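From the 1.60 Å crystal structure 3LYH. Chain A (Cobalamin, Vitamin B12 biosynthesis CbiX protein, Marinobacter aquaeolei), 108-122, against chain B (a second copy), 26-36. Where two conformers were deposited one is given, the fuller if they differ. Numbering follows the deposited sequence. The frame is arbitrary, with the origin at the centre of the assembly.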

ATOM      1  N   ARG A 108       8.736  -8.078   2.252  1.00 12.13           N
ATOM      2  CA  ARG A 108       8.146  -8.652   1.063  1.00 11.72           C
ATOM      3  C   ARG A 108       7.489  -7.642   0.152  1.00 12.80           C
ATOM      4  O   ARG A 108       7.429  -7.854  -1.054  1.00 13.03           O
ATOM      5  CB  ARG A 108       7.112  -9.725   1.391  1.00 14.24           C
ATOM      6  CG  ARG A 108       7.760 -10.961   1.987  1.00 19.97           C
ATOM      7  CD  ARG A 108       6.736 -11.910   2.534  1.00 21.38           C
ATOM      8  NE  ARG A 108       7.445 -13.093   3.026  1.00 23.47           N
ATOM      9  CZ  ARG A 108       7.926 -14.071   2.263  1.00 26.69           C
ATOM     10  NH1 ARG A 108       7.743 -14.094   0.947  1.00 28.25           N
ATOM     11  NH2 ARG A 108       8.592 -15.068   2.843  1.00 34.39           N
ATOM     12  N   LEU A 109       6.978  -6.535   0.713  1.00 10.41           N
ATOM     13  CA  LEU A 109       6.304  -5.534  -0.112  0.50 11.65           C
ATOM     14  C   LEU A 109       7.346  -4.752  -0.942  1.00 10.56           C
ATOM     15  O   LEU A 109       7.090  -4.449  -2.083  1.00 12.77           O
ATOM     16  CB  LEU A 109       5.397  -4.612   0.723  0.50 11.73           C
ATOM     17  CG  LEU A 109       3.926  -5.044   0.860  0.50 11.42           C
ATOM     18  CD1 LEU A 109       3.168  -4.875  -0.434  0.50  8.24           C
ATOM     19  CD2 LEU A 109       3.811  -6.481   1.331  0.50 12.66           C
ATOM     20  N   GLY A 110       8.502  -4.439  -0.347  1.00 10.73           N
ATOM     21  CA  GLY A 110       9.564  -3.796  -1.075  1.00 10.85           C
ATOM     22  C   GLY A 110      10.044  -4.641  -2.243  1.00 12.83           C
ATOM     23  O   GLY A 110      10.331  -4.145  -3.327  1.00 11.54           O
ATOM     24  N   LEU A 111      10.158  -5.942  -1.992  1.00 10.88           N
ATOM     25  CA  LEU A 111      10.544  -6.867  -3.056  1.00 10.66           C
ATOM     26  C   LEU A 111       9.489  -6.972  -4.182  1.00 10.27           C
ATOM     27  O   LEU A 111       9.819  -6.993  -5.377  1.00 11.41           O
ATOM     28  CB  LEU A 111      10.873  -8.264  -2.470  1.00 12.96           C
ATOM     29  CG  LEU A 111      11.934  -8.272  -1.381  1.00 14.43           C
ATOM     30  CD1 LEU A 111      12.147  -9.732  -0.836  1.00 18.63           C
ATOM     31  CD2 LEU A 111      13.262  -7.681  -1.862  1.00 22.17           C
ATOM     32  N   ALA A 112       8.210  -7.014  -3.819  1.00 10.67           N
ATOM     33  CA  ALA A 112       7.144  -7.019  -4.796  1.00 11.66           C
ATOM     34  C   ALA A 112       7.185  -5.750  -5.664  1.00 11.47           C
ATOM     35  O   ALA A 112       6.999  -5.802  -6.886  1.00 11.22           O
ATOM     36  CB  ALA A 112       5.779  -7.159  -4.079  1.00 13.84           C
ATOM     37  N   ILE A 113       7.410  -4.602  -5.024  1.00 10.34           N
ATOM     38  CA  ILE A 113       7.489  -3.343  -5.750  1.00 11.22           C
ATOM     39  C   ILE A 113       8.604  -3.403  -6.816  1.00 10.46           C
ATOM     40  O   ILE A 113       8.417  -2.982  -7.961  1.00  9.64           O
ATOM     41  CB  ILE A 113       7.657  -2.139  -4.782  1.00  9.61           C
ATOM     42  CG1 ILE A 113       6.351  -1.916  -4.011  1.00 10.78           C
ATOM     43  CG2 ILE A 113       7.981  -0.869  -5.552  1.00 11.25           C
ATOM     44  CD1 ILE A 113       6.500  -1.090  -2.755  1.00 10.35           C
ATOM     45  N   ARG A 114       9.786  -3.885  -6.438  1.00 10.55           N
ATOM     46  CA  ARG A 114      10.857  -4.082  -7.418  1.00 11.59           C
ATOM     47  C   ARG A 114      10.433  -4.967  -8.603  1.00 11.09           C
ATOM     48  O   ARG A 114      10.691  -4.596  -9.738  1.00  8.89           O
ATOM     49  CB  ARG A 114      12.092  -4.667  -6.748  1.00 10.18           C
ATOM     50  CG  ARG A 114      13.252  -4.737  -7.695  1.00  9.90           C
ATOM     51  CD  ARG A 114      14.473  -5.322  -7.137  1.00 15.67           C
ATOM     52  NE  ARG A 114      14.200  -6.661  -6.626  1.00 14.76           N
ATOM     53  CZ  ARG A 114      14.835  -7.233  -5.608  1.00 17.33           C
ATOM     54  NH1 ARG A 114      15.779  -6.590  -4.918  1.00 18.46           N
ATOM     55  NH2 ARG A 114      14.482  -8.463  -5.250  1.00 17.99           N
ATOM     56  N   ASP A 115       9.725  -6.071  -8.328  1.00 12.80           N
ATOM     57  CA  ASP A 115       9.209  -6.945  -9.388  1.00 13.79           C
ATOM     58  C   ASP A 115       8.237  -6.216 -10.307  1.00 14.50           C
ATOM     59  O   ASP A 115       8.241  -6.395 -11.545  1.00 12.87           O
ATOM     60  CB  ASP A 115       8.513  -8.208  -8.809  1.00 15.24           C
ATOM     61  CG  ASP A 115       9.461  -9.142  -8.021  1.00 19.12           C
ATOM     62  OD1 ASP A 115      10.685  -9.108  -8.242  1.00 20.88           O
ATOM     63  OD2 ASP A 115       8.953  -9.915  -7.151  1.00 26.02           O
ATOM     64  N   VAL A 116       7.375  -5.380  -9.723  1.00 11.48           N
ATOM     65  CA  VAL A 116       6.441  -4.614 -10.500  1.00 11.27           C
ATOM     66  C   VAL A 116       7.171  -3.593 -11.375  1.00 10.93           C
ATOM     67  O   VAL A 116       6.817  -3.385 -12.548  1.00 11.92           O
ATOM     68  CB  VAL A 116       5.384  -3.929  -9.587  1.00 11.31           C
ATOM     69  CG1 VAL A 116       4.547  -2.965 -10.378  1.00 13.50           C
ATOM     70  CG2 VAL A 116       4.471  -5.022  -8.911  1.00 15.67           C
ATOM     71  N   VAL A 117       8.193  -2.957 -10.807  1.00 11.35           N
ATOM     72  CA  VAL A 117       8.991  -1.986 -11.519  1.00  9.71           C
ATOM     73  C   VAL A 117       9.645  -2.637 -12.745  1.00 10.61           C
ATOM     74  O   VAL A 117       9.683  -2.079 -13.849  1.00 13.20           O
ATOM     75  CB  VAL A 117      10.020  -1.290 -10.556  1.00  9.50           C
ATOM     76  CG1 VAL A 117      11.057  -0.545 -11.394  1.00  8.77           C
ATOM     77  CG2 VAL A 117       9.288  -0.308  -9.628  1.00 10.26           C
ATOM     78  N   LYS A 118      10.164  -3.847 -12.545  1.00 11.23           N
ATOM     79  CA  LYS A 118      10.819  -4.562 -13.645  1.00 13.45           C
ATOM     80  C   LYS A 118       9.843  -4.856 -14.771  1.00 15.30           C
ATOM     81  O   LYS A 118      10.210  -4.770 -15.944  1.00 15.26           O
ATOM     82  CB  LYS A 118      11.471  -5.837 -13.150  1.00 13.13           C
ATOM     83  CG  LYS A 118      12.741  -5.583 -12.402  1.00 11.24           C
ATOM     84  CD  LYS A 118      13.371  -6.873 -11.977  1.00 23.01           C
ATOM     85  CE  LYS A 118      14.644  -6.613 -11.252  1.00 24.36           C
ATOM     86  NZ  LYS A 118      15.282  -7.905 -10.928  1.00 24.00           N
ATOM     87  N   GLU A 119       8.615  -5.208 -14.396  1.00 15.16           N
ATOM     88  CA  GLU A 119       7.527  -5.397 -15.369  1.00 16.07           C
ATOM     89  C   GLU A 119       7.215  -4.128 -16.130  1.00 18.62           C
ATOM     90  O   GLU A 119       7.051  -4.153 -17.367  1.00 19.75           O
ATOM     91  CB  GLU A 119       6.249  -5.890 -14.674  1.00 18.80           C
ATOM     92  CG  GLU A 119       6.156  -7.326 -14.354  1.00 24.17           C
ATOM     93  CD  GLU A 119       4.786  -7.700 -13.748  1.00 26.75           C
ATOM     94  OE1 GLU A 119       3.825  -6.921 -13.860  1.00 31.68           O
ATOM     95  OE2 GLU A 119       4.687  -8.777 -13.145  1.00 34.08           O
ATOM     96  N   GLU A 120       7.159  -3.006 -15.409  1.00 17.24           N
ATOM     97  CA  GLU A 120       6.896  -1.706 -16.028  1.00 18.12           C
ATOM     98  C   GLU A 120       8.017  -1.227 -16.957  1.00 22.52           C
ATOM     99  O   GLU A 120       7.737  -0.558 -17.962  1.00 22.31           O
ATOM    100  CB  GLU A 120       6.613  -0.623 -14.996  1.00 19.17           C
ATOM    101  CG  GLU A 120       5.323  -0.812 -14.247  1.00 22.30           C
ATOM    102  CD  GLU A 120       4.077  -0.666 -15.107  1.00 19.58           C
ATOM    103  OE1 GLU A 120       4.158  -0.317 -16.297  1.00 18.74           O
ATOM    104  OE2 GLU A 120       2.986  -0.943 -14.545  1.00 25.23           O
ATOM    105  N   LEU A 121       9.270  -1.556 -16.627  1.00 18.15           N
ATOM    106  CA  LEU A 121      10.397  -1.259 -17.516  1.00 19.26           C
ATOM    107  C   LEU A 121      10.314  -2.054 -18.825  1.00 20.20           C
ATOM    108  O   LEU A 121      10.702  -1.543 -19.894  1.00 22.17           O
ATOM    109  CB  LEU A 121      11.735  -1.508 -16.808  1.00 15.24           C
ATOM    110  CG  LEU A 121      12.120  -0.439 -15.771  1.00 16.42           C
ATOM    111  CD1 LEU A 121      13.216  -0.928 -14.882  1.00 15.74           C
ATOM    112  CD2 LEU A 121      12.546   0.880 -16.436  1.00 16.86           C
ATOM    113  N   GLU A 122       9.823  -3.279 -18.736  1.00 23.20           N
ATOM    114  CA  GLU A 122       9.666  -4.127 -19.920  1.00 30.03           C
ATOM    115  C   GLU A 122       8.568  -3.550 -20.832  1.00 34.36           C
ATOM    116  O   GLU A 122       8.712  -3.569 -22.065  1.00 36.46           O
ATOM    117  CB  GLU A 122       9.390  -5.580 -19.522  1.00 28.33           C
TER
ATOM    118  N   LYS B  26      11.778   3.010   2.846  1.00 12.38           N
ATOM    119  CA  LYS B  26      12.095   1.589   2.957  0.50 11.83           C
ATOM    120  C   LYS B  26      11.395   0.736   1.903  1.00 11.41           C
ATOM    121  O   LYS B  26      12.002  -0.194   1.389  1.00 12.64           O
ATOM    122  CB  LYS B  26      11.817   1.072   4.369  0.50 13.41           C
ATOM    123  CG  LYS B  26      12.285  -0.354   4.566  0.50 12.44           C
ATOM    124  N   LEU B  27      10.130   1.051   1.580  1.00 10.72           N
ATOM    125  CA  LEU B  27       9.389   0.378   0.504  1.00 11.63           C
ATOM    126  C   LEU B  27      10.094   0.543  -0.843  1.00 11.90           C
ATOM    127  O   LEU B  27      10.117  -0.383  -1.677  1.00 12.08           O
ATOM    128  CB  LEU B  27       7.952   0.896   0.397  1.00 10.90           C
ATOM    129  CG  LEU B  27       7.012   0.241   1.413  1.00 10.51           C
ATOM    130  CD1 LEU B  27       5.766   1.082   1.476  1.00 13.63           C
ATOM    131  CD2 LEU B  27       6.677  -1.223   1.006  1.00 12.73           C
ATOM    132  N   ALA B  28      10.678   1.715  -1.055  1.00 10.56           N
ATOM    133  CA  ALA B  28      11.366   1.990  -2.304  1.00 10.57           C
ATOM    134  C   ALA B  28      12.783   1.413  -2.382  1.00 11.18           C
ATOM    135  O   ALA B  28      13.329   1.252  -3.498  1.00 10.25           O
ATOM    136  CB  ALA B  28      11.379   3.485  -2.553  1.00 12.62           C
ATOM    137  N   GLU B  29      13.370   1.109  -1.239  1.00 11.43           N
ATOM    138  CA  GLU B  29      14.820   0.864  -1.150  1.00 12.44           C
ATOM    139  C   GLU B  29      15.322  -0.334  -2.005  1.00  9.39           C
ATOM    140  O   GLU B  29      16.307  -0.169  -2.696  1.00  9.46           O
ATOM    141  CB  GLU B  29      15.243   0.682   0.309  1.00 16.05           C
ATOM    142  CG  GLU B  29      16.678   0.710   0.512  1.00 21.46           C
ATOM    143  CD  GLU B  29      17.025   0.910   1.979  1.00 32.59           C
ATOM    144  OE1 GLU B  29      16.579   0.108   2.811  1.00 36.92           O
ATOM    145  OE2 GLU B  29      17.724   1.889   2.285  1.00 51.58           O
ATOM    146  N   PRO B  30      14.633  -1.479  -1.989  1.00 10.99           N
ATOM    147  CA  PRO B  30      15.088  -2.580  -2.909  1.00 10.59           C
ATOM    148  C   PRO B  30      15.139  -2.168  -4.396  1.00 12.48           C
ATOM    149  O   PRO B  30      16.094  -2.501  -5.116  1.00 10.28           O
ATOM    150  CB  PRO B  30      14.072  -3.681  -2.650  1.00 12.88           C
ATOM    151  CG  PRO B  30      13.653  -3.417  -1.238  1.00 11.42           C
ATOM    152  CD  PRO B  30      13.485  -1.937  -1.189  1.00 13.94           C
ATOM    153  N   THR B  31      14.144  -1.411  -4.854  1.00  8.50           N
ATOM    154  CA  THR B  31      14.159  -0.895  -6.229  1.00  9.37           C
ATOM    155  C   THR B  31      15.293   0.074  -6.472  1.00 11.47           C
ATOM    156  O   THR B  31      16.097  -0.074  -7.406  1.00 11.14           O
ATOM    157  CB  THR B  31      12.838  -0.202  -6.603  1.00 10.85           C
ATOM    158  OG1 THR B  31      11.768  -1.151  -6.517  1.00 11.53           O
ATOM    159  CG2 THR B  31      12.895   0.380  -8.041  1.00 12.90           C
ATOM    160  N   VAL B  32      15.374   1.072  -5.611  1.00 10.79           N
ATOM    161  CA  VAL B  32      16.335   2.132  -5.867  0.50 11.91           C
ATOM    162  C   VAL B  32      17.785   1.653  -5.737  1.00 10.75           C
ATOM    163  O   VAL B  32      18.656   2.182  -6.456  1.00 11.13           O
ATOM    164  CB  VAL B  32      16.029   3.438  -5.103  0.50 12.46           C
ATOM    165  CG1 VAL B  32      14.610   3.878  -5.400  0.50 14.34           C
ATOM    166  CG2 VAL B  32      16.252   3.289  -3.643  0.50 12.81           C
ATOM    167  N   GLU B  33      18.049   0.651  -4.905  1.00  9.07           N
ATOM    168  CA  GLU B  33      19.402   0.117  -4.757  1.00  7.06           C
ATOM    169  C   GLU B  33      19.733  -0.965  -5.785  1.00  9.75           C
ATOM    170  O   GLU B  33      20.916  -1.220  -6.029  1.00  9.70           O
ATOM    171  CB  GLU B  33      19.600  -0.429  -3.354  1.00  9.58           C
ATOM    172  CG  GLU B  33      19.578   0.699  -2.250  1.00 14.01           C
ATOM    173  CD  GLU B  33      20.520   1.893  -2.586  1.00 21.26           C
ATOM    174  OE1 GLU B  33      21.719   1.701  -2.920  1.00 19.42           O
ATOM    175  OE2 GLU B  33      20.042   3.040  -2.523  1.00 28.68           O
ATOM    176  N   SER B  34      18.704  -1.609  -6.339  1.00 10.04           N
ATOM    177  CA  SER B  34      18.875  -2.758  -7.255  1.00  8.26           C
ATOM    178  C   SER B  34      18.860  -2.466  -8.726  1.00 12.88           C
ATOM    179  O   SER B  34      19.383  -3.268  -9.513  1.00 11.63           O
ATOM    180  CB  SER B  34      17.829  -3.841  -7.008  1.00  8.17           C
ATOM    181  OG  SER B  34      17.886  -4.357  -5.703  1.00 10.03           O
ATOM    182  N   ILE B  35      18.230  -1.357  -9.108  1.00 11.79           N
ATOM    183  CA  ILE B  35      18.228  -1.015 -10.521  0.70 12.73           C
ATOM    184  C   ILE B  35      18.695   0.392 -10.702  1.00 14.87           C
ATOM    185  O   ILE B  35      18.707   1.228  -9.777  1.00 14.61           O
ATOM    186  CB  ILE B  35      16.887  -1.311 -11.259  0.70 15.80           C
ATOM    187  CG1 ILE B  35      15.782  -0.366 -10.811  0.70 11.72           C
ATOM    188  CG2 ILE B  35      16.482  -2.764 -11.054  0.70 17.95           C
ATOM    189  CD1 ILE B  35      14.594  -0.303 -11.775  0.70 14.85           C
ATOM    190  N   GLU B  36      19.237   0.618 -11.877  1.00 11.42           N
ATOM    191  CA  GLU B  36      19.727   1.932 -12.209  1.00 11.81           C
ATOM    192  C   GLU B  36      18.599   2.911 -12.483  1.00 11.54           C
ATOM    193  O   GLU B  36      17.502   2.532 -12.925  1.00 11.50           O
ATOM    194  CB  GLU B  36      20.685   1.865 -13.389  1.00 12.46           C
ATOM    195  CG  GLU B  36      21.927   1.004 -13.154  1.00 16.22           C
ATOM    196  CD  GLU B  36      22.749   1.481 -11.972  1.00 19.61           C
ATOM    197  OE1 GLU B  36      22.979   2.708 -11.853  1.00 24.32           O
ATOM    198  OE2 GLU B  36      23.162   0.656 -11.146  1.00 18.72           O
TER
HETATM  199  O   HOH W   1      11.223  -1.522  -3.825  1.00  9.41           O

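A single water, water 1, ties two helices from different copies of the protein together through their backbones. It donates to Gly110(A) O at 2.8 Å and to Leu27(B) O at 2.7 Å, and it accepts from Thr31(B) N, 3.1 Å from the water oxygen. The principle is a familiar one: where a proline interrupts a helix, backbone groups lose their usual partners and become available to others. Here the helix of chain B is kinked at Pro30(B), which has no N-H to give, and the N of Thr31(B) makes no bond to the preceding turn. The water takes up that N-H and the carbonyl of Leu27(B) together.

Such an arrangement requires close backbones, and Gly110(A) permits them. Its CA lies 4.5 Å from Leu27(B) CA and makes a CA-H...O contact with Leu27(B) O at 3.5 Å. A CB at this position would point toward chain B and sit only 3.1 Å from Pro30(B) CG. The helix axes, inclined at 45°, approach to 7.4 Å. One turn on, the backbones remain close: Arg114(A) CA is 4.7 Å from Thr31(B) CA. The hydroxyl oxygen of the threonine lies against the same backbone, with Thr31(B) OG1 3.2 Å from Arg114(A) CA.

Apolar side chains pack at both ends of this polar centre. Leu27(B) directs its end between Leu109(A) and Ile113(A), with its CD2 3.6 Å from Leu109(A) CB and 3.8 Å from Ile113(A) CD1. At the other end, Ile35(B), the first residue to leave helical geometry, places its CD1 3.6 Å from Val117(A) CG1 and 3.5 Å from Leu121(A) CD1.

The one direct hydrogen bond between the stretches lies toward the exposed side, where Arg114(A) NH1 donates to Ser34(B) OG at 3.2 Å. The hydroxyl oxygen meets the guanidinium at its edge, near the plane in which the N-H bonds lie.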